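Local coordinates for GTP-binding protein (Pyrococcus horikoshii, PDB 1WXQ) that probably binds GTP as a member of the Obg-type GTPases and may hydrolyse nucleoside triphosphates, although its cellular role remains unknown, at residues I138-W141 and I142-I145; A154-I157 and K158-I162; R237-E240 and K241-Y244; G304-E307 and V308-V312; A369-A372 and R373-R376. One frame throughout, in Å; residues are numbered along the deposited sequence.

Contact 1. Residues I138-W141 and I142-I145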
loop_
_atom_site.group_PDB
_atom_site.type_symbol
_atom_site.label_atom_id
_atom_site.label_comp_id
_atom_site.label_asym_id
_atom_site.label_seq_id
_atom_site.Cartn_x
_atom_site.Cartn_y
_atom_site.Cartn_z
ATOM N N ILE A 138 -6.759 14.781 -5.753
ATOM C CA ILE A 138 -5.588 14.622 -4.888
ATOM C C ILE A 138 -4.470 15.520 -5.390
ATOM O O ILE A 138 -3.739 16.122 -4.608
ATOM C CB ILE A 138 -5.138 13.143 -4.852
ATOM C CG1 ILE A 138 -6.229 12.317 -4.162
ATOM C CG2 ILE A 138 -3.806 13.012 -4.156
ATOM C CD1 ILE A 138 -6.175 10.821 -4.421
ATOM N N ASP A 139 -4.368 15.624 -6.707
ATOM C CA ASP A 139 -3.367 16.467 -7.335
ATOM C C ASP A 139 -3.539 17.927 -6.980
ATOM O O ASP A 139 -2.579 18.580 -6.595
ATOM C CB ASP A 139 -3.421 16.303 -8.847
ATOM C CG ASP A 139 -2.578 15.147 -9.324
ATOM O OD1 ASP A 139 -2.244 14.275 -8.484
ATOM O OD2 ASP A 139 -2.249 15.109 -10.532
ATOM N N TYR A 140 -4.752 18.451 -7.099
ATOM C CA TYR A 140 -4.955 19.854 -6.782
ATOM C C TYR A 140 -4.901 20.129 -5.290
ATOM O O TYR A 140 -4.500 21.213 -4.866
ATOM C CB TYR A 140 -6.263 20.350 -7.397
ATOM C CG TYR A 140 -6.078 20.578 -8.870
ATOM C CD1 TYR A 140 -5.846 19.506 -9.731
ATOM C CD2 TYR A 140 -6.009 21.871 -9.393
ATOM C CE1 TYR A 140 -5.546 19.713 -11.072
ATOM C CE2 TYR A 140 -5.703 22.088 -10.735
ATOM C CZ TYR A 140 -5.472 21.013 -11.567
ATOM O OH TYR A 140 -5.157 21.237 -12.894
ATOM N N TRP A 141 -5.265 19.137 -4.487
ATOM C CA TRP A 141 -5.225 19.289 -3.026
ATOM C C TRP A 141 -3.781 19.623 -2.533
ATOM O O TRP A 141 -3.591 20.569 -1.770
ATOM C CB TRP A 141 -5.800 18.028 -2.398
ATOM C CG TRP A 141 -5.413 17.828 -0.961
ATOM C CD1 TRP A 141 -5.593 18.702 0.074
ATOM C CD2 TRP A 141 -4.771 16.668 -0.401
ATOM N NE1 TRP A 141 -5.101 18.159 1.245
ATOM C CE2 TRP A 141 -4.594 16.915 0.984
ATOM C CE3 TRP A 141 -4.332 15.443 -0.935
ATOM C CZ2 TRP A 141 -3.997 15.985 1.842
ATOM C CZ3 TRP A 141 -3.732 14.512 -0.076
ATOM C CH2 TRP A 141 -3.573 14.793 1.298
ATOM N N ILE A 142 -2.815 18.792 -2.967
ATOM C CA ILE A 142 -1.380 18.951 -2.769
ATOM C C ILE A 142 -0.875 20.259 -3.379
ATOM O O ILE A 142 -0.097 20.999 -2.794
ATOM C CB ILE A 142 -0.671 17.764 -3.423
ATOM C CG1 ILE A 142 -1.372 16.457 -3.046
ATOM C CG2 ILE A 142 0.782 17.681 -2.920
ATOM C CD1 ILE A 142 -0.448 15.244 -3.174
ATOM N N TYR A 143 -1.320 20.511 -4.624
ATOM C CA TYR A 143 -0.918 21.739 -5.298
ATOM C C TYR A 143 -1.378 22.976 -4.525
ATOM O O TYR A 143 -0.666 23.963 -4.400
ATOM C CB TYR A 143 -1.535 21.733 -6.697
ATOM C CG TYR A 143 -1.584 23.118 -7.242
ATOM C CD1 TYR A 143 -0.425 23.711 -7.731
ATOM C CD2 TYR A 143 -2.799 23.797 -7.335
ATOM C CE1 TYR A 143 -0.480 24.963 -8.325
ATOM C CE2 TYR A 143 -2.854 25.053 -7.920
ATOM C CZ TYR A 143 -1.700 25.636 -8.412
ATOM O OH TYR A 143 -1.751 26.872 -9.028
ATOM N N GLY A 144 -2.603 23.001 -4.021
ATOM C CA GLY A 144 -3.079 24.176 -3.334
ATOM C C GLY A 144 -2.255 24.438 -2.085
ATOM O O GLY A 144 -1.998 25.588 -1.748
ATOM N N ILE A 145 -1.832 23.380 -1.394
ATOM C CA ILE A 145 -1.046 23.573 -0.186
ATOM C C ILE A 145 0.285 24.253 -0.501
ATOM O O ILE A 145 0.747 25.083 0.270
ATOM C CB ILE A 145 -0.809 22.251 0.544
ATOM C CG1 ILE A 145 -2.147 21.692 1.026
ATOM C CG2 ILE A 145 0.117 22.471 1.730
ATOM C CD1 ILE A 145 -2.026 20.385 1.811
#
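Two turns of the long helix 127-147 bring W141 alongside I145 and across I142, with I138 lying beside I142 one turn away. In W141, CG stands anti to the backbone N and beside the carbonyl carbon (chi1 160°), which puts the indole against I142 and I145. Its pyrrole side runs beside I145, with NE1 3.8 Å from I145 CD1, while the benzo side slants across I142, CE3 lying 3.8 Å from I142 CG1. I142 also offers its CD1 to CG2 of I138 at 4.1 Å, the two chains pointing the same way. Y140 and Y143 meet obliquely, ring centres 6.0 Å apart and planes at 68°. The backbone carries the ordinary i to i+4 bonds: Y143 N to D139 O at 3.0 Å, G144 N to Y140 O at 2.7 Å, and a weak one from I145 N to W141 O. D139 and Y143 turn their polar ends to helix 200-214, to R211 and S208 and to Q200 respectively. W141 also packs on L99, R100 and I175. Cutting W141 back to an alanine is likely to leave I145 CD1 and I142 CG1 without their aromatic neighbour and open a gap towards those loops. The side facing helix 200-214 thus combines hydrogen bonds and a salt bridge with apolar packing, while W141 and I142 pack on other parts, I142 on L172.

Contact 2. Residues A154-I157 and K158-I162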
loop_
_atom_site.group_PDB
_atom_site.type_symbol
_atom_site.label_atom_id
_atom_site.label_comp_id
_atom_site.label_asym_id
_atom_site.label_seq_id
_atom_site.Cartn_x
_atom_site.Cartn_y
_atom_site.Cartn_z
ATOM N N ALA A 154 8.899 31.176 -0.994
ATOM C CA ALA A 154 10.097 31.144 -1.826
ATOM C C ALA A 154 11.156 32.150 -1.359
ATOM O O ALA A 154 12.353 31.964 -1.536
ATOM C CB ALA A 154 9.684 31.453 -3.266
ATOM N N LYS A 155 10.677 33.268 -0.779
ATOM C CA LYS A 155 11.632 34.296 -0.408
ATOM C C LYS A 155 12.072 34.169 1.061
ATOM O O LYS A 155 13.048 34.761 1.497
ATOM C CB LYS A 155 10.973 35.652 -0.633
ATOM C CG LYS A 155 10.482 35.816 -2.071
ATOM C CD LYS A 155 10.262 37.277 -2.445
ATOM C CE LYS A 155 8.827 37.740 -2.171
ATOM N NZ LYS A 155 8.402 38.641 -3.234
ATOM N N ARG A 156 11.309 33.391 1.853
ATOM C CA ARG A 156 11.757 33.120 3.218
ATOM C C ARG A 156 12.848 32.041 3.267
ATOM O O ARG A 156 12.997 31.316 4.241
ATOM C CB ARG A 156 10.545 32.671 4.037
ATOM C CG ARG A 156 10.727 32.931 5.532
ATOM C CD ARG A 156 10.872 31.630 6.329
ATOM N NE ARG A 156 10.133 30.542 5.680
ATOM C CZ ARG A 156 9.918 29.426 6.398
ATOM N NH1 ARG A 156 10.359 29.341 7.642
ATOM N NH2 ARG A 156 9.258 28.402 5.848
ATOM N N ILE A 157 13.445 31.891 2.063
ATOM C CA ILE A 157 14.239 30.685 1.843
ATOM C C ILE A 157 15.340 30.906 0.803
ATOM O O ILE A 157 16.278 30.134 0.667
ATOM C CB ILE A 157 13.292 29.569 1.398
ATOM C CG1 ILE A 157 12.365 29.191 2.558
ATOM C CG2 ILE A 157 14.093 28.313 1.000
ATOM C CD1 ILE A 157 11.250 28.426 2.056
ATOM N N LYS A 158 15.167 31.991 0.020
ATOM C CA LYS A 158 16.164 32.382 -0.960
ATOM C C LYS A 158 17.249 33.239 -0.319
ATOM O O LYS A 158 18.365 33.346 -0.803
ATOM C CB LYS A 158 15.461 33.165 -2.066
ATOM C CG LYS A 158 16.393 33.480 -3.238
ATOM C CD LYS A 158 16.001 34.768 -3.962
ATOM C CE LYS A 158 16.966 35.119 -5.097
ATOM N NZ LYS A 158 16.286 34.967 -6.383
ATOM N N LEU A 159 16.864 33.896 0.790
ATOM C CA LEU A 159 17.832 34.694 1.526
ATOM C C LEU A 159 18.209 34.016 2.842
ATOM O O LEU A 159 19.348 34.044 3.292
ATOM C CB LEU A 159 17.215 36.057 1.820
ATOM C CG LEU A 159 18.144 36.971 2.610
ATOM C CD1 LEU A 159 17.522 38.341 2.890
ATOM C CD2 LEU A 159 18.512 36.382 3.972
ATOM N N GLN A 160 17.187 33.425 3.493
ATOM C CA GLN A 160 17.481 32.574 4.639
ATOM C C GLN A 160 18.221 31.316 4.181
ATOM O O GLN A 160 18.726 30.529 4.967
ATOM C CB GLN A 160 16.161 32.200 5.322
ATOM C CG GLN A 160 15.995 32.874 6.688
ATOM C CD GLN A 160 14.736 32.367 7.356
ATOM O OE1 GLN A 160 14.242 32.904 8.336
ATOM N NE2 GLN A 160 14.228 31.258 6.786
ATOM N N LYS A 161 18.227 31.123 2.846
ATOM C CA LYS A 161 19.071 30.086 2.257
ATOM C C LYS A 161 18.671 28.667 2.676
ATOM O O LYS A 161 19.441 27.720 2.580
ATOM C CB LYS A 161 20.513 30.348 2.697
ATOM C CG LYS A 161 21.014 31.736 2.285
ATOM C CD LYS A 161 21.333 31.825 0.791
ATOM C CE LYS A 161 21.835 33.212 0.379
ATOM N NZ LYS A 161 22.120 33.227 -1.054
ATOM N N ILE A 162 17.434 28.532 3.186
ATOM C CA ILE A 162 16.987 27.205 3.612
ATOM C C ILE A 162 17.141 26.163 2.500
ATOM O O ILE A 162 17.266 26.486 1.326
ATOM C CB ILE A 162 15.522 27.312 4.040
ATOM C CG1 ILE A 162 15.427 27.894 5.450
ATOM C CG2 ILE A 162 14.883 25.910 4.067
ATOM C CD1 ILE A 162 13.981 28.147 5.878
#
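The carbonyl oxygen of I157 is approached by two successive backbone nitrogens as the chain curls back after helix 151-154: K161 N lies 3.1 Å and I162 N 3.2 Å from I157 O. The curl is irregular, and K161 has a positive phi (65°). Its inner side is apolar. I157 and I162 cross at a slant, a methyl of I157 against the branch point of I162, with I157 CG2 3.5 Å from I162 CB and I157 CG1 3.8 Å from I162 CD1. In I162 CG1 lies beside the backbone N (chi1 -79°), which carries CD1 onto a face of the R156 guanidinium, 4.2 Å above its plane and towards the rim. The arginine reaches this place through a chain bent at chi2 and chi3. Q160, extended beyond CG, crosses R156 at a slant, and its NE2 stands 3.4 Å from R156 CD; amide and guanidinium planes are 60° apart. NE2 also nears the R156 carbonyl oxygen, but at an angle too poor for a hydrogen bond. K158 leads its amine away from this turn of chain to a salt bridge with D194, with a weak hydrogen bond to T196, while its CB rests 3.4 Å from A154 O. K155, R156 and K158 to K161 are exposed, whereas I157 is buried. The loop thereby joins helix 151-154 to helix 164-171, where A167 receives both I157 and I162, and A154 packs on the P195-T196 loop.

Contact 3. Residues R237-E240 and K241-Y244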
loop_
_atom_site.group_PDB
_atom_site.type_symbol
_atom_site.label_atom_id
_atom_site.label_comp_id
_atom_site.label_asym_id
_atom_site.label_seq_id
_atom_site.Cartn_x
_atom_site.Cartn_y
_atom_site.Cartn_z
ATOM N N ARG A 237 -6.567 -2.847 -19.376
ATOM C CA ARG A 237 -5.679 -2.396 -20.443
ATOM C C ARG A 237 -5.468 -0.894 -20.480
ATOM O O ARG A 237 -4.333 -0.422 -20.483
ATOM C CB ARG A 237 -6.212 -2.847 -21.805
ATOM C CG ARG A 237 -6.012 -4.314 -22.108
ATOM C CD ARG A 237 -4.602 -4.626 -22.580
ATOM N NE ARG A 237 -4.584 -5.923 -23.250
ATOM C CZ ARG A 237 -4.521 -7.091 -22.620
ATOM N NH1 ARG A 237 -4.454 -7.133 -21.292
ATOM N NH2 ARG A 237 -4.556 -8.218 -23.314
ATOM N N GLU A 238 -6.566 -0.152 -20.522
ATOM C CA GLU A 238 -6.513 1.299 -20.593
ATOM C C GLU A 238 -5.709 1.882 -19.429
ATOM O O GLU A 238 -4.762 2.643 -19.629
ATOM C CB GLU A 238 -7.944 1.856 -20.594
ATOM C CG GLU A 238 -8.089 3.295 -21.050
ATOM C CD GLU A 238 -9.539 3.781 -20.985
ATOM O OE1 GLU A 238 -10.460 3.027 -21.389
ATOM O OE2 GLU A 238 -9.765 4.924 -20.536
ATOM N N GLU A 239 -6.073 1.496 -18.213
ATOM C CA GLU A 239 -5.407 1.998 -17.024
ATOM C C GLU A 239 -3.999 1.478 -16.737
ATOM O O GLU A 239 -3.202 2.183 -16.124
ATOM C CB GLU A 239 -6.301 1.774 -15.799
ATOM C CG GLU A 239 -7.515 2.689 -15.755
ATOM C CD GLU A 239 -7.147 4.150 -15.983
ATOM O OE1 GLU A 239 -6.086 4.585 -15.483
ATOM O OE2 GLU A 239 -7.918 4.871 -16.657
ATOM N N GLU A 240 -3.672 0.263 -17.165
ATOM C CA GLU A 240 -2.334 -0.237 -16.884
ATOM C C GLU A 240 -1.305 0.498 -17.739
ATOM O O GLU A 240 -0.102 0.440 -17.477
ATOM C CB GLU A 240 -2.252 -1.757 -17.069
ATOM C CG GLU A 240 -3.146 -2.548 -16.076
ATOM C CD GLU A 240 -2.528 -3.881 -15.610
ATOM O OE1 GLU A 240 -1.995 -4.638 -16.455
ATOM O OE2 GLU A 240 -2.580 -4.182 -14.398
ATOM N N LYS A 241 -1.778 1.205 -18.757
ATOM C CA LYS A 241 -0.870 1.983 -19.583
ATOM C C LYS A 241 -0.597 3.298 -18.854
ATOM O O LYS A 241 0.461 3.909 -19.024
ATOM C CB LYS A 241 -1.486 2.279 -20.947
ATOM C CG LYS A 241 -1.328 1.171 -21.957
ATOM C CD LYS A 241 -1.520 1.723 -23.357
ATOM C CE LYS A 241 -1.133 0.707 -24.426
ATOM N NZ LYS A 241 -1.078 1.341 -25.773
ATOM N N ARG A 242 -1.558 3.720 -18.030
ATOM C CA ARG A 242 -1.445 4.965 -17.269
ATOM C C ARG A 242 -0.719 4.822 -15.939
ATOM O O ARG A 242 -0.709 5.753 -15.138
ATOM C CB ARG A 242 -2.830 5.557 -17.002
ATOM C CG ARG A 242 -3.593 5.898 -18.261
ATOM C CD ARG A 242 -4.955 6.533 -17.962
ATOM N NE ARG A 242 -4.843 7.882 -17.408
ATOM C CZ ARG A 242 -4.962 8.178 -16.118
ATOM N NH1 ARG A 242 -5.198 7.218 -15.230
ATOM N NH2 ARG A 242 -4.855 9.439 -15.712
ATOM N N GLY A 243 -0.118 3.663 -15.694
ATOM C CA GLY A 243 0.600 3.465 -14.447
ATOM C C GLY A 243 -0.257 2.983 -13.287
ATOM O O GLY A 243 0.097 3.183 -12.115
ATOM N N TYR A 244 -1.380 2.343 -13.608
ATOM C CA TYR A 244 -2.291 1.818 -12.594
ATOM C C TYR A 244 -2.455 0.311 -12.672
ATOM O O TYR A 244 -2.588 -0.252 -13.756
ATOM C CB TYR A 244 -3.677 2.437 -12.738
ATOM C CG TYR A 244 -3.825 3.807 -12.137
ATOM C CD1 TYR A 244 -3.763 3.996 -10.749
ATOM C CD2 TYR A 244 -4.056 4.914 -12.946
ATOM C CE1 TYR A 244 -3.933 5.254 -10.189
ATOM C CE2 TYR A 244 -4.223 6.179 -12.400
ATOM C CZ TYR A 244 -4.164 6.347 -11.020
ATOM O OH TYR A 244 -4.346 7.602 -10.471
#
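E239 OE1 lies at the edge of the R242 guanidinium, close to its plane, and R242 NH1 in turn lies in plane at the edge of the Y244 ring. These three side chains gather where helix 229-241 ends and the chain turns into strand 245-249, in a C-terminal glycine turn with the 6→1 bond of a Schellman motif. Its marks are the left-handed backbone of G243 (phi 86°), which favours glycine, and the bond from Y244 N back to E239 O, 3.1 Å long. Weaker backbone bonds precede it, from K241 N to R237 O and E238 O and from R242 N to E239 O. The salt bridge runs from R242 NH1 to the syn lone pair of E239 OE1, at 2.8 Å and an N-H...O angle of 152°. The carboxylate is turned 65° from the guanidinium, and a single oxygen does the binding, while OE2 lies 3.6 Å from R242 CD. E239 bends at chi2, which swings its carboxylate back towards R242 and Y244. E135 of helix 127-147 takes the other ends: R242 NH2 in a salt bridge and Y244 OH in a hydrogen bond. With two acids sharing one arginine, each carboxylate probably stays ionised. E239 packs on V128 and I131 of the same helix, and Y244 on M217 and I219. At the same turn, E240 CA points a hydrogen at Y244 O, the two heavy atoms 3.1 Å apart.

Contact 4. Residues G304-E307 and V308-V312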
loop_
_atom_site.group_PDB
_atom_site.type_symbol
_atom_site.label_atom_id
_atom_site.label_comp_id
_atom_site.label_asym_id
_atom_site.label_seq_id
_atom_site.Cartn_x
_atom_site.Cartn_y
_atom_site.Cartn_z
ATOM N N GLY A 304 -10.585 -11.675 -5.515
ATOM C CA GLY A 304 -9.813 -10.538 -5.966
ATOM C C GLY A 304 -9.403 -9.575 -4.876
ATOM O O GLY A 304 -8.421 -8.835 -5.024
ATOM N N VAL A 305 -10.146 -9.577 -3.775
ATOM C CA VAL A 305 -9.840 -8.678 -2.672
ATOM C C VAL A 305 -8.446 -8.911 -2.129
ATOM O O VAL A 305 -7.639 -7.983 -2.037
ATOM C CB VAL A 305 -10.846 -8.833 -1.537
ATOM C CG1 VAL A 305 -10.421 -7.979 -0.352
ATOM C CG2 VAL A 305 -12.243 -8.425 -2.034
ATOM N N GLN A 306 -8.143 -10.156 -1.792
ATOM C CA GLN A 306 -6.831 -10.470 -1.239
ATOM C C GLN A 306 -5.691 -10.096 -2.180
ATOM O O GLN A 306 -4.620 -9.668 -1.733
ATOM C CB GLN A 306 -6.740 -11.952 -0.896
ATOM C CG GLN A 306 -5.541 -12.303 -0.020
ATOM C CD GLN A 306 -5.541 -11.551 1.300
ATOM O OE1 GLN A 306 -6.536 -11.543 2.030
ATOM N NE2 GLN A 306 -4.421 -10.916 1.613
ATOM N N GLU A 307 -5.931 -10.276 -3.476
ATOM C CA GLU A 307 -4.952 -9.976 -4.525
ATOM C C GLU A 307 -4.603 -8.482 -4.506
ATOM O O GLU A 307 -3.433 -8.092 -4.556
ATOM C CB GLU A 307 -5.552 -10.354 -5.884
ATOM C CG GLU A 307 -4.558 -10.576 -7.001
ATOM C CD GLU A 307 -5.248 -10.828 -8.338
ATOM O OE1 GLU A 307 -6.288 -11.533 -8.338
ATOM O OE2 GLU A 307 -4.750 -10.332 -9.377
ATOM N N VAL A 308 -5.631 -7.645 -4.433
ATOM C CA VAL A 308 -5.418 -6.215 -4.400
ATOM C C VAL A 308 -4.519 -5.814 -3.227
ATOM O O VAL A 308 -3.559 -5.061 -3.409
ATOM C CB VAL A 308 -6.751 -5.462 -4.294
ATOM C CG1 VAL A 308 -6.488 -3.983 -4.060
ATOM C CG2 VAL A 308 -7.564 -5.666 -5.568
ATOM N N ILE A 309 -4.816 -6.330 -2.033
ATOM C CA ILE A 309 -4.027 -5.997 -0.847
ATOM C C ILE A 309 -2.574 -6.468 -0.949
ATOM O O ILE A 309 -1.658 -5.769 -0.504
ATOM C CB ILE A 309 -4.694 -6.550 0.429
ATOM C CG1 ILE A 309 -6.048 -5.850 0.629
ATOM C CG2 ILE A 309 -3.781 -6.349 1.625
ATOM C CD1 ILE A 309 -6.898 -6.411 1.747
ATOM N N ASN A 310 -2.354 -7.636 -1.550
ATOM C CA ASN A 310 -0.991 -8.120 -1.711
ATOM C C ASN A 310 -0.254 -7.224 -2.726
ATOM O O ASN A 310 0.943 -6.951 -2.568
ATOM C CB ASN A 310 -0.963 -9.592 -2.193
ATOM C CG ASN A 310 -1.394 -10.602 -1.105
ATOM O OD1 ASN A 310 -1.564 -10.256 0.078
ATOM N ND2 ASN A 310 -1.565 -11.860 -1.512
ATOM N N ARG A 311 -0.956 -6.751 -3.758
ATOM C CA ARG A 311 -0.304 -5.916 -4.767
ATOM C C ARG A 311 0.056 -4.565 -4.194
ATOM O O ARG A 311 1.056 -3.966 -4.595
ATOM C CB ARG A 311 -1.182 -5.747 -6.026
ATOM C CG ARG A 311 -1.339 -7.023 -6.862
ATOM C CD ARG A 311 0.019 -7.565 -7.381
ATOM N NE ARG A 311 0.595 -6.720 -8.424
ATOM C CZ ARG A 311 0.163 -6.687 -9.686
ATOM N NH1 ARG A 311 -0.844 -7.456 -10.074
ATOM N NH2 ARG A 311 0.729 -5.865 -10.557
ATOM N N VAL A 312 -0.746 -4.082 -3.248
ATOM C CA VAL A 312 -0.441 -2.794 -2.624
ATOM C C VAL A 312 0.828 -2.894 -1.755
ATOM O O VAL A 312 1.753 -2.095 -1.882
ATOM C CB VAL A 312 -1.584 -2.297 -1.714
ATOM C CG1 VAL A 312 -1.135 -1.037 -1.000
ATOM C CG2 VAL A 312 -2.846 -2.033 -2.518
#
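V308 N donates to G304 O at 3.1 Å, the first of the backbone hydrogen bonds that open helix 305-316, and the bonds from I309 N to V305 O, N310 N to Q306 O and R311 N to E307 O follow in step. G304 is the N-cap, with a positive phi (80°) that favours glycine, and its own N is held by S302 OG. The one polar side-chain pair is Q306 and N310, a turn apart: NE2 of the glutamine donates weakly to OD1 of the asparagine at 3.3 Å. Q306 starts with CG anti to the backbone N and then bends at chi2 (59°), which brings NE2 round to N310 OD1; the two amide planes are 55° apart. Each amide has a second partner on strand 39-47, Q306 NE2 on Y43 O and N310 OD1 weakly on I45 N, so the pair links the helix to that strand's backbone, firmly only through Q306. Charge takes a smaller share: E307 OE2 and R311 NH1 stay 4.9 Å apart, and R311 is bridged instead to D315. Apolar contact along the helix is slight, V305 CG1 lying 4.4 Å from I309 CD1. The apolar side chains turn instead to the fold around them: V305, V308 and I309 meet F16 and A20 of helix 13-21, V308, I309 and V312 meet strand 104-110, and V308 also reaches strand 245-249. E307 and R311 lie on that last strand too.

Contact 5. Residues A369-A372 and R373-R376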
loop_
_atom_site.group_PDB
_atom_site.type_symbol
_atom_site.label_atom_id
_atom_site.label_comp_id
_atom_site.label_asym_id
_atom_site.label_seq_id
_atom_site.Cartn_x
_atom_site.Cartn_y
_atom_site.Cartn_z
ATOM N N ALA A 369 25.315 -8.505 10.780
ATOM C CA ALA A 369 24.225 -9.480 10.777
ATOM C C ALA A 369 24.605 -10.804 10.136
ATOM O O ALA A 369 25.568 -10.896 9.392
ATOM C CB ALA A 369 22.996 -8.895 10.064
ATOM N N ILE A 370 23.815 -11.826 10.425
ATOM C CA ILE A 370 24.038 -13.158 9.876
ATOM C C ILE A 370 22.763 -13.673 9.203
ATOM O O ILE A 370 21.676 -13.623 9.775
ATOM C CB ILE A 370 24.492 -14.134 10.996
ATOM C CG1 ILE A 370 25.937 -13.819 11.385
ATOM C CG2 ILE A 370 24.357 -15.574 10.543
ATOM C CD1 ILE A 370 26.424 -14.562 12.621
ATOM N N ASN A 371 22.909 -14.140 7.972
ATOM C CA ASN A 371 21.795 -14.682 7.204
ATOM C C ASN A 371 21.426 -16.039 7.808
ATOM O O ASN A 371 22.129 -17.029 7.594
ATOM C CB ASN A 371 22.223 -14.857 5.744
ATOM C CG ASN A 371 21.095 -15.342 4.858
ATOM O OD1 ASN A 371 20.381 -16.285 5.199
ATOM N ND2 ASN A 371 20.935 -14.707 3.700
ATOM N N ALA A 372 20.327 -16.084 8.559
ATOM C CA ALA A 372 19.885 -17.317 9.208
ATOM C C ALA A 372 19.517 -18.427 8.237
ATOM O O ALA A 372 18.958 -19.447 8.638
ATOM C CB ALA A 372 18.714 -17.033 10.128
ATOM N N ARG A 373 19.818 -18.224 6.961
ATOM C CA ARG A 373 19.545 -19.234 5.955
ATOM C C ARG A 373 20.870 -19.737 5.420
ATOM O O ARG A 373 21.154 -20.932 5.493
ATOM C CB ARG A 373 18.691 -18.663 4.823
ATOM C CG ARG A 373 17.199 -18.777 5.089
ATOM C CD ARG A 373 16.375 -18.169 3.972
ATOM N NE ARG A 373 14.955 -18.430 4.172
ATOM C CZ ARG A 373 13.977 -17.755 3.579
ATOM N NH1 ARG A 373 14.262 -16.764 2.739
ATOM N NH2 ARG A 373 12.711 -18.064 3.832
ATOM N N THR A 374 21.684 -18.823 4.894
ATOM C CA THR A 374 22.995 -19.186 4.367
ATOM C C THR A 374 23.935 -19.539 5.510
ATOM O O THR A 374 24.902 -20.282 5.332
ATOM C CB THR A 374 23.682 -17.996 3.662
ATOM O OG1 THR A 374 22.996 -17.695 2.440
ATOM C CG2 THR A 374 25.135 -18.325 3.351
ATOM N N LYS A 375 23.627 -18.995 6.684
ATOM C CA LYS A 375 24.413 -19.214 7.893
ATOM C C LYS A 375 25.740 -18.475 7.871
ATOM O O LYS A 375 26.638 -18.784 8.652
ATOM C CB LYS A 375 24.654 -20.714 8.064
ATOM C CG LYS A 375 23.380 -21.543 8.072
ATOM C CD LYS A 375 23.691 -23.036 7.959
ATOM C CE LYS A 375 24.288 -23.398 6.595
ATOM N NZ LYS A 375 24.606 -24.852 6.488
ATOM N N ARG A 376 25.874 -17.506 6.968
ATOM C CA ARG A 376 27.108 -16.737 6.909
ATOM C C ARG A 376 26.885 -15.250 7.124
ATOM O O ARG A 376 25.779 -14.732 6.959
ATOM C CB ARG A 376 27.854 -16.945 5.590
ATOM C CG ARG A 376 29.341 -16.622 5.755
ATOM C CD ARG A 376 30.169 -16.816 4.498
ATOM N NE ARG A 376 31.602 -16.739 4.794
ATOM C CZ ARG A 376 32.197 -15.730 5.434
ATOM N NH1 ARG A 376 31.492 -14.687 5.858
ATOM N NH2 ARG A 376 33.505 -15.770 5.658
#
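N371 OD1 receives backbone N-H groups in an Asx-like way at the end of strand 366-371, in the TGS domain, where the chain reverses as in a beta hairpin. The close-knit part is centred on this side chain. CG stands anti to the backbone N (chi1 -177°), which folds OD1 inward over the turn, and T374 N donates to N371 OD1 at 2.9 Å; the bond from R373 N to the same oxygen is doubtful. The T374 donor comes from above the amide plane, 64° out of it. Backbone bonds frame this turn: K375 N to N371 O at 2.6 Å, and N371 N to R376 O at 3.1 Å. K375, with a positive phi (73°), completes the reversal. A leucine in place of N371 would probably leave T374 N without this acceptor and the turn held by backbone bonds alone. The other side is looser. The outer chains of T374, K375 and R376 lie towards solvent, and R373 extends to a long, weak ion pair with D388. A372 and R373 meanwhile lean on I389 of strand 388-394, the neighbour of strand 366-371 in the sheet. Beside the turn, I370 CG2 lies 3.9 Å from R376 O.

From the N terminus the contacts follow in series; none nests in or crosses another, and each is local along the chain. Contact 1 belongs to helix 127-147, and contact 2 shapes the loop beyond helix 151-154, their centres about 23 Å apart. Contact 3 ends helix 229-241, and through E135 it is tied to the helix of contact 1. It hands the chain to strand 245-249, which contact 4, opening helix 305-316, covers; the nearest atoms of contacts 3 and 4 are about 5 Å apart. Contact 5 reverses the chain in the TGS domain, with nearest atoms about 16 Å from contact 4, apart from the probable GTPase part, whose sheet contacts 3 and 4 adjoin while contacts 1 and 2 lead outward.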